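PDB 6MGD: capsular polysaccharide export system protein KpsC, which probably transfers Kdo through a beta-(2,7) linkage while building the conserved glycolipid anchor of Gram-negative bacterial capsules. Local coordinates for residues Ile175-Asn178 against Leu179-Leu182; Lys283-Leu286 against Gln287-Val290; Lys183-Arg186 against Glu187-Asn191. All coordinates share one frame; numbering follows the deposited sequence.

How the contacts relate
Contacts 1 and 3 share one element, helix 178-188: the first is its N-terminal start, the second its C-terminal end, with centres 12 Å apart and Ile175 CD1 packing on Ser184 CB at 3.7 Å. Contact 2 starts a different helix, 286-296, and its centre lies about 28 Å from those of the other two. Contacts 1 and 2 are partly buried and alike in chemistry, a hydroxyl N-cap that accepts from an amide of the first turn, though contact 2 adds a carboxylate that returns the bond. Contact 3, a surface contact farther from the chain's centre, instead uses a histidine, an asparagine and an arginine to hold the last helix carbonyls and the chain beyond them.

Contact 1. Residues Ile175-Asn178 against Leu179-Leu182; sequences IKTN and LELL
Thr177 OG1 accepts from Glu180 N at 3.1 Å, a fairly straight bond with an angle of 161° at the hydrogen, and so occupies an amide that the first turn of helix 178-188 cannot pair by itself. The hydroxyl gets there because it sits between the backbone N and the carbonyl carbon of its own residue (chi1 60°), which swings it over the start of the helix and against Glu180 CG, 3.3 Å from OG1. The next two amides are taken by main-chain carbonyls: Leu181 N bonds to Thr177 O at 3.0 Å, and Leu182 N reaches Asn178 O at 2.7 Å almost in line. The Asn178 amide lies beside Tyr196 of strand 193-197, and OD1 accepts from Gln161 N, while the backbone N of Asn178 gives to a carboxylate oxygen of Glu163. On the buried side, Ile175 CG2 rests 3.6 Å from Leu181 N and 4.1 Å from Leu181 CB, so a methyl branch closes over the amide end of the helix. Leu181 and Leu182 continue this apolar face onto Val158 of strand 155-159. The arrangement is that of a threonine N-cap, opening a helix that packs on the parallel sheet of a GT-B-type domain.

Contact 2. Residues Lys283-Leu286 against Gln287-Val290; sequences KLSL and QELV
Ser285 and Glu288 form a capping box at the start of helix 286-296, each residue's side chain answering the other's backbone amide. The firmer half is Ser285 N to Glu288 OE2, 2.9 Å, which meets the carboxylate from above its plane. The return bond, Glu288 N to Ser285 OG, is weak at 3.3 Å although nearly straight (166°), and the hydroxyl also gives a weak bond to Glu288 OE2. The extended Glu288 chain (chi2 -179°) carries its carboxylate back past Ser285 to Leu284, and its other oxygen, OE1, forms a salt bridge with Arg113. The packed side belongs to the leucines and Val290: Leu284 lies against Tyr268, Leu289 fits among Phe248, Leu251 and Leu270, and Leu286 and Val290 meet Ile127 of helix 117-132, while between themselves Leu286 CG and Val290 CG2 only just touch at 4.4 Å. The opposite character is found at Lys283, an exposed residue that starts away from the helix at CB and curls so that NZ bonds to Leu284 O. Gln287 NE2 makes a weak bond to Gln124 OE1. At the seam between the two sides, Leu284 CD2 lies 3.5 Å from Glu288 OE1.

Contact 3. Residues Lys183-Arg186 against Glu187-Asn191; sequences KSVR and EHNPN
The backbone runs helically through Lys183-His188, with Glu187 N bonded to Lys183 O at 3.0 Å, and leaves helical angles at Asn189, whose N has weak bonds to both Val185 O and Arg186 O. His188 folds its ring back along the helix: CG lies anti to its carbonyl carbon (chi1 -69°), which brings ND1 within 2.7 Å of Ser184 O. That bond is almost straight, and the oxygen lies in the ring plane. His188 N reaches the same oxygen at 3.3 Å from the other face of the carbonyl plane, so two donors of one residue grip Ser184 O, and the in-plane ND1 bond holds the ring's rotation, while Ser184 OG stands beside CE1. One residue on, Asn189 ND2 gives to Val185 O at 2.9 Å, within the carbonyl plane and on a lone pair. This is side-chain capping at the C-terminus of helix 178-188: His188 ND1 adds a second donor to Ser184 O, and Asn189 ND2 supplies Val185 O, whose main-chain bond is weak. The helix here belongs to the GT-B-type domain with the parallel sheet, and Val185 is buried against Ile156, Val158 and Ile194 of its strands. On another flank Arg186, bent at chi2 and chi3, brings its guanidinium over the outgoing chain, with Asn189 O above one face and Pro190 O at the edge, though the short, poorly angled NH1 approach to Pro190 O is a weak and doubtful bond. Its firmer partners are Phe219 O, taken by NE, and Ala192 O, taken by NH2. A leucine in its place would probably leave Phe219 O and Ala192 O without these donors and the chain after the helix less firmly tied. Lys183 and Glu187 run side by side in the same direction, with NZ and OE2 4.0 Å apart, beyond a salt bridge.

Contact 1. Residues Ile175-Asn178 against Leu179-Leu182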
loop_
_atom_site.group_PDB
_atom_site.type_symbol
_atom_site.label_atom_id
_atom_site.label_comp_id
_atom_site.label_asym_id
_atom_site.label_seq_id
_atom_site.Cartn_x
_atom_site.Cartn_y
_atom_site.Cartn_z
ATOM N N ILE A 175 -7.607 16.314 -0.661
ATOM C CA ILE A 175 -6.687 16.670 0.413
ATOM C C ILE A 175 -5.280 16.234 0.027
ATOM O O ILE A 175 -5.066 15.093 -0.398
ATOM C CB ILE A 175 -7.127 16.031 1.740
ATOM C CG1 ILE A 175 -8.541 16.489 2.108
ATOM C CG2 ILE A 175 -6.145 16.366 2.855
ATOM C CD1 ILE A 175 -9.090 15.827 3.354
ATOM N N LYS A 176 -4.313 17.142 0.171
ATOM C CA LYS A 176 -2.943 16.868 -0.240
ATOM C C LYS A 176 -1.898 17.057 0.850
ATOM O O LYS A 176 -0.734 16.714 0.619
ATOM C CB LYS A 176 -2.555 17.748 -1.440
ATOM C CG LYS A 176 -2.702 17.063 -2.788
ATOM C CD LYS A 176 -4.156 16.785 -3.113
ATOM C CE LYS A 176 -4.302 16.099 -4.457
ATOM N NZ LYS A 176 -3.667 14.755 -4.465
ATOM N N THR A 177 -2.259 17.589 2.014
ATOM C CA THR A 177 -1.291 17.832 3.074
ATOM C C THR A 177 -1.785 17.228 4.381
ATOM O O THR A 177 -2.967 16.908 4.537
ATOM C CB THR A 177 -1.025 19.333 3.270
ATOM O OG1 THR A 177 -2.246 19.995 3.623
ATOM C CG2 THR A 177 -0.465 19.950 1.996
ATOM N N ASN A 178 -0.856 17.067 5.325
ATOM C CA ASN A 178 -1.240 16.604 6.654
ATOM C C ASN A 178 -2.066 17.657 7.379
ATOM O O ASN A 178 -3.000 17.324 8.118
ATOM C CB ASN A 178 -0.000 16.245 7.475
ATOM C CG ASN A 178 0.865 15.194 6.806
ATOM O OD1 ASN A 178 0.484 14.027 6.704
ATOM N ND2 ASN A 178 2.050 15.600 6.366
ATOM N N LEU A 179 -1.737 18.936 7.176
ATOM C CA LEU A 179 -2.473 20.009 7.838
ATOM C C LEU A 179 -3.921 20.049 7.370
ATOM O O LEU A 179 -4.841 20.195 8.184
ATOM C CB LEU A 179 -1.789 21.353 7.584
ATOM C CG LEU A 179 -0.332 21.501 8.037
ATOM C CD1 LEU A 179 0.651 20.994 6.979
ATOM C CD2 LEU A 179 -0.033 22.947 8.406
ATOM N N GLU A 180 -4.144 19.921 6.059
ATOM C CA GLU A 180 -5.507 19.832 5.548
ATOM C C GLU A 180 -6.200 18.564 6.029
ATOM O O GLU A 180 -7.412 18.577 6.274
ATOM C CB GLU A 180 -5.503 19.894 4.021
ATOM C CG GLU A 180 -5.250 21.282 3.455
ATOM C CD GLU A 180 -6.313 22.278 3.875
ATOM O OE1 GLU A 180 -5.959 23.323 4.460
ATOM O OE2 GLU A 180 -7.508 22.007 3.626
ATOM N N LEU A 181 -5.456 17.465 6.167
ATOM C CA LEU A 181 -6.035 16.256 6.739
ATOM C C LEU A 181 -6.451 16.489 8.185
ATOM O O LEU A 181 -7.604 16.246 8.558
ATOM C CB LEU A 181 -5.042 15.099 6.643
ATOM C CG LEU A 181 -5.477 13.805 7.337
ATOM C CD1 LEU A 181 -6.804 13.313 6.776
ATOM C CD2 LEU A 181 -4.403 12.734 7.208
ATOM N N LEU A 182 -5.522 16.979 9.012
ATOM C CA LEU A 182 -5.844 17.266 10.405
ATOM C C LEU A 182 -6.959 18.297 10.511
ATOM O O LEU A 182 -7.815 18.208 11.401
ATOM C CB LEU A 182 -4.596 17.742 11.145
ATOM C CG LEU A 182 -3.584 16.646 11.479
ATOM C CD1 LEU A 182 -2.351 17.236 12.144
ATOM C CD2 LEU A 182 -4.231 15.602 12.373
#

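Contact 2. Residues Lys283-Leu286 against Gln287-Val290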
loop_
_atom_site.group_PDB
_atom_site.type_symbol
_atom_site.label_atom_id
_atom_site.label_comp_id
_atom_site.label_asym_id
_atom_site.label_seq_id
_atom_site.Cartn_x
_atom_site.Cartn_y
_atom_site.Cartn_z
ATOM N N LYS A 283 -19.100 -4.215 -2.266
ATOM C CA LYS A 283 -18.949 -4.316 -0.820
ATOM C C LYS A 283 -18.236 -5.625 -0.501
ATOM O O LYS A 283 -18.739 -6.705 -0.826
ATOM C CB LYS A 283 -20.310 -4.252 -0.124
ATOM C CG LYS A 283 -20.264 -4.479 1.380
ATOM C CD LYS A 283 -19.569 -3.333 2.086
ATOM C CE LYS A 283 -19.514 -3.549 3.590
ATOM N NZ LYS A 283 -18.745 -4.773 3.953
ATOM N N LEU A 284 -17.064 -5.529 0.123
ATOM C CA LEU A 284 -16.229 -6.686 0.408
ATOM C C LEU A 284 -16.162 -6.956 1.906
ATOM O O LEU A 284 -16.452 -6.088 2.734
ATOM C CB LEU A 284 -14.811 -6.489 -0.139
ATOM C CG LEU A 284 -14.616 -6.473 -1.656
ATOM C CD1 LEU A 284 -13.154 -6.226 -1.991
ATOM C CD2 LEU A 284 -15.094 -7.775 -2.274
ATOM N N SER A 285 -15.775 -8.181 2.242
ATOM C CA SER A 285 -15.456 -8.547 3.612
ATOM C C SER A 285 -13.949 -8.455 3.823
ATOM O O SER A 285 -13.166 -8.401 2.873
ATOM C CB SER A 285 -15.960 -9.956 3.936
ATOM O OG SER A 285 -15.142 -10.942 3.331
ATOM N N LEU A 286 -13.546 -8.431 5.096
ATOM C CA LEU A 286 -12.124 -8.319 5.409
ATOM C C LEU A 286 -11.329 -9.484 4.832
ATOM O O LEU A 286 -10.170 -9.308 4.439
ATOM C CB LEU A 286 -11.925 -8.231 6.923
ATOM C CG LEU A 286 -10.499 -7.939 7.398
ATOM C CD1 LEU A 286 -10.022 -6.600 6.862
ATOM C CD2 LEU A 286 -10.409 -7.975 8.917
ATOM N N GLN A 287 -11.933 -10.673 4.759
ATOM C CA GLN A 287 -11.237 -11.820 4.187
ATOM C C GLN A 287 -11.059 -11.667 2.682
ATOM O O GLN A 287 -10.004 -12.016 2.139
ATOM C CB GLN A 287 -11.994 -13.107 4.511
ATOM C CG GLN A 287 -12.071 -13.417 5.994
ATOM C CD GLN A 287 -13.066 -14.513 6.303
ATOM O OE1 GLN A 287 -13.540 -15.210 5.405
ATOM N NE2 GLN A 287 -13.396 -14.670 7.580
ATOM N N GLU A 288 -12.080 -11.155 1.989
ATOM C CA GLU A 288 -11.942 -10.906 0.558
ATOM C C GLU A 288 -10.836 -9.894 0.287
ATOM O O GLU A 288 -10.027 -10.078 -0.631
ATOM C CB GLU A 288 -13.271 -10.422 -0.025
ATOM C CG GLU A 288 -14.442 -11.366 0.221
ATOM C CD GLU A 288 -15.739 -10.865 -0.386
ATOM O OE1 GLU A 288 -15.951 -11.074 -1.600
ATOM O OE2 GLU A 288 -16.545 -10.256 0.349
ATOM N N LEU A 289 -10.777 -8.827 1.088
ATOM C CA LEU A 289 -9.721 -7.830 0.936
ATOM C C LEU A 289 -8.348 -8.454 1.162
ATOM O O LEU A 289 -7.427 -8.268 0.359
ATOM C CB LEU A 289 -9.953 -6.675 1.913
ATOM C CG LEU A 289 -9.569 -5.242 1.521
ATOM C CD1 LEU A 289 -9.184 -4.433 2.758
ATOM C CD2 LEU A 289 -8.464 -5.188 0.473
ATOM N N VAL A 290 -8.199 -9.206 2.255
ATOM C CA VAL A 290 -6.907 -9.799 2.588
ATOM C C VAL A 290 -6.505 -10.836 1.547
ATOM O O VAL A 290 -5.357 -10.854 1.084
ATOM C CB VAL A 290 -6.954 -10.395 4.007
ATOM C CG1 VAL A 290 -5.754 -11.303 4.252
ATOM C CG2 VAL A 290 -7.003 -9.277 5.040
#

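Contact 3. Residues Lys183-Arg186 against Glu187-Asn191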
loop_
_atom_site.group_PDB
_atom_site.type_symbol
_atom_site.label_atom_id
_atom_site.label_comp_id
_atom_site.label_asym_id
_atom_site.label_seq_id
_atom_site.Cartn_x
_atom_site.Cartn_y
_atom_site.Cartn_z
ATOM N N LYS A 183 -6.966 19.284 9.612
ATOM C CA LYS A 183 -8.077 20.228 9.556
ATOM C C LYS A 183 -9.385 19.504 9.271
ATOM O O LYS A 183 -10.351 19.614 10.032
ATOM C CB LYS A 183 -7.808 21.294 8.494
ATOM C CG LYS A 183 -7.009 22.485 8.987
ATOM C CD LYS A 183 -6.756 23.480 7.863
ATOM C CE LYS A 183 -8.040 23.817 7.117
ATOM N NZ LYS A 183 -9.088 24.368 8.021
ATOM N N SER A 184 -9.422 18.734 8.179
ATOM C CA SER A 184 -10.642 18.028 7.804
ATOM C C SER A 184 -11.073 17.025 8.868
ATOM O O SER A 184 -12.275 16.807 9.057
ATOM C CB SER A 184 -10.445 17.322 6.464
ATOM O OG SER A 184 -11.609 16.606 6.096
ATOM N N VAL A 185 -10.117 16.404 9.565
ATOM C CA VAL A 185 -10.472 15.457 10.620
ATOM C C VAL A 185 -11.197 16.170 11.753
ATOM O O VAL A 185 -12.202 15.672 12.277
ATOM C CB VAL A 185 -9.219 14.718 11.129
ATOM C CG1 VAL A 185 -9.537 13.952 12.407
ATOM C CG2 VAL A 185 -8.693 13.763 10.071
ATOM N N ARG A 186 -10.710 17.349 12.142
ATOM C CA ARG A 186 -11.339 18.067 13.244
ATOM C C ARG A 186 -12.709 18.607 12.848
ATOM O O ARG A 186 -13.639 18.600 13.663
ATOM C CB ARG A 186 -10.436 19.199 13.731
ATOM C CG ARG A 186 -11.089 20.074 14.792
ATOM C CD ARG A 186 -10.173 20.335 15.978
ATOM N NE ARG A 186 -9.820 19.115 16.703
ATOM C CZ ARG A 186 -10.591 18.537 17.620
ATOM N NH1 ARG A 186 -11.772 19.059 17.921
ATOM N NH2 ARG A 186 -10.187 17.435 18.235
ATOM N N GLU A 187 -12.859 19.076 11.605
ATOM C CA GLU A 187 -14.147 19.623 11.185
ATOM C C GLU A 187 -15.242 18.567 11.255
ATOM O O GLU A 187 -16.381 18.866 11.634
ATOM C CB GLU A 187 -14.055 20.197 9.768
ATOM C CG GLU A 187 -12.886 21.146 9.508
ATOM C CD GLU A 187 -13.053 22.525 10.128
ATOM O OE1 GLU A 187 -13.482 22.626 11.297
ATOM O OE2 GLU A 187 -12.741 23.519 9.436
ATOM N N HIS A 188 -14.917 17.322 10.902
ATOM C CA HIS A 188 -15.897 16.247 10.966
ATOM C C HIS A 188 -16.065 15.686 12.373
ATOM O O HIS A 188 -17.071 15.019 12.639
ATOM C CB HIS A 188 -15.510 15.120 10.003
ATOM C CG HIS A 188 -15.631 15.490 8.557
ATOM N ND1 HIS A 188 -14.629 16.138 7.866
ATOM C CD2 HIS A 188 -16.639 15.308 7.671
ATOM C CE1 HIS A 188 -15.014 16.336 6.617
ATOM N NE2 HIS A 188 -16.230 15.841 6.473
ATOM N N ASN A 189 -15.118 15.942 13.275
ATOM C CA ASN A 189 -15.168 15.420 14.644
ATOM C C ASN A 189 -14.796 16.533 15.614
ATOM O O ASN A 189 -13.649 16.634 16.066
ATOM C CB ASN A 189 -14.243 14.211 14.802
ATOM C CG ASN A 189 -14.473 13.163 13.731
ATOM O OD1 ASN A 189 -15.391 12.348 13.829
ATOM N ND2 ASN A 189 -13.638 13.178 12.699
ATOM N N PRO A 190 -15.757 17.392 15.965
ATOM C CA PRO A 190 -15.416 18.584 16.759
ATOM C C PRO A 190 -14.988 18.286 18.188
ATOM O O PRO A 190 -14.168 19.031 18.737
ATOM C CB PRO A 190 -16.713 19.409 16.727
ATOM C CG PRO A 190 -17.491 18.872 15.561
ATOM C CD PRO A 190 -17.151 17.419 15.494
ATOM N N ASN A 191 -15.516 17.230 18.811
ATOM C CA ASN A 191 -15.278 16.974 20.226
ATOM C C ASN A 191 -14.350 15.799 20.495
ATOM O O ASN A 191 -13.995 15.568 21.657
ATOM C CB ASN A 191 -16.609 16.726 20.949
ATOM C CG ASN A 191 -17.585 17.869 20.782
ATOM O OD1 ASN A 191 -18.595 17.741 20.090
ATOM N ND2 ASN A 191 -17.292 18.998 21.421
#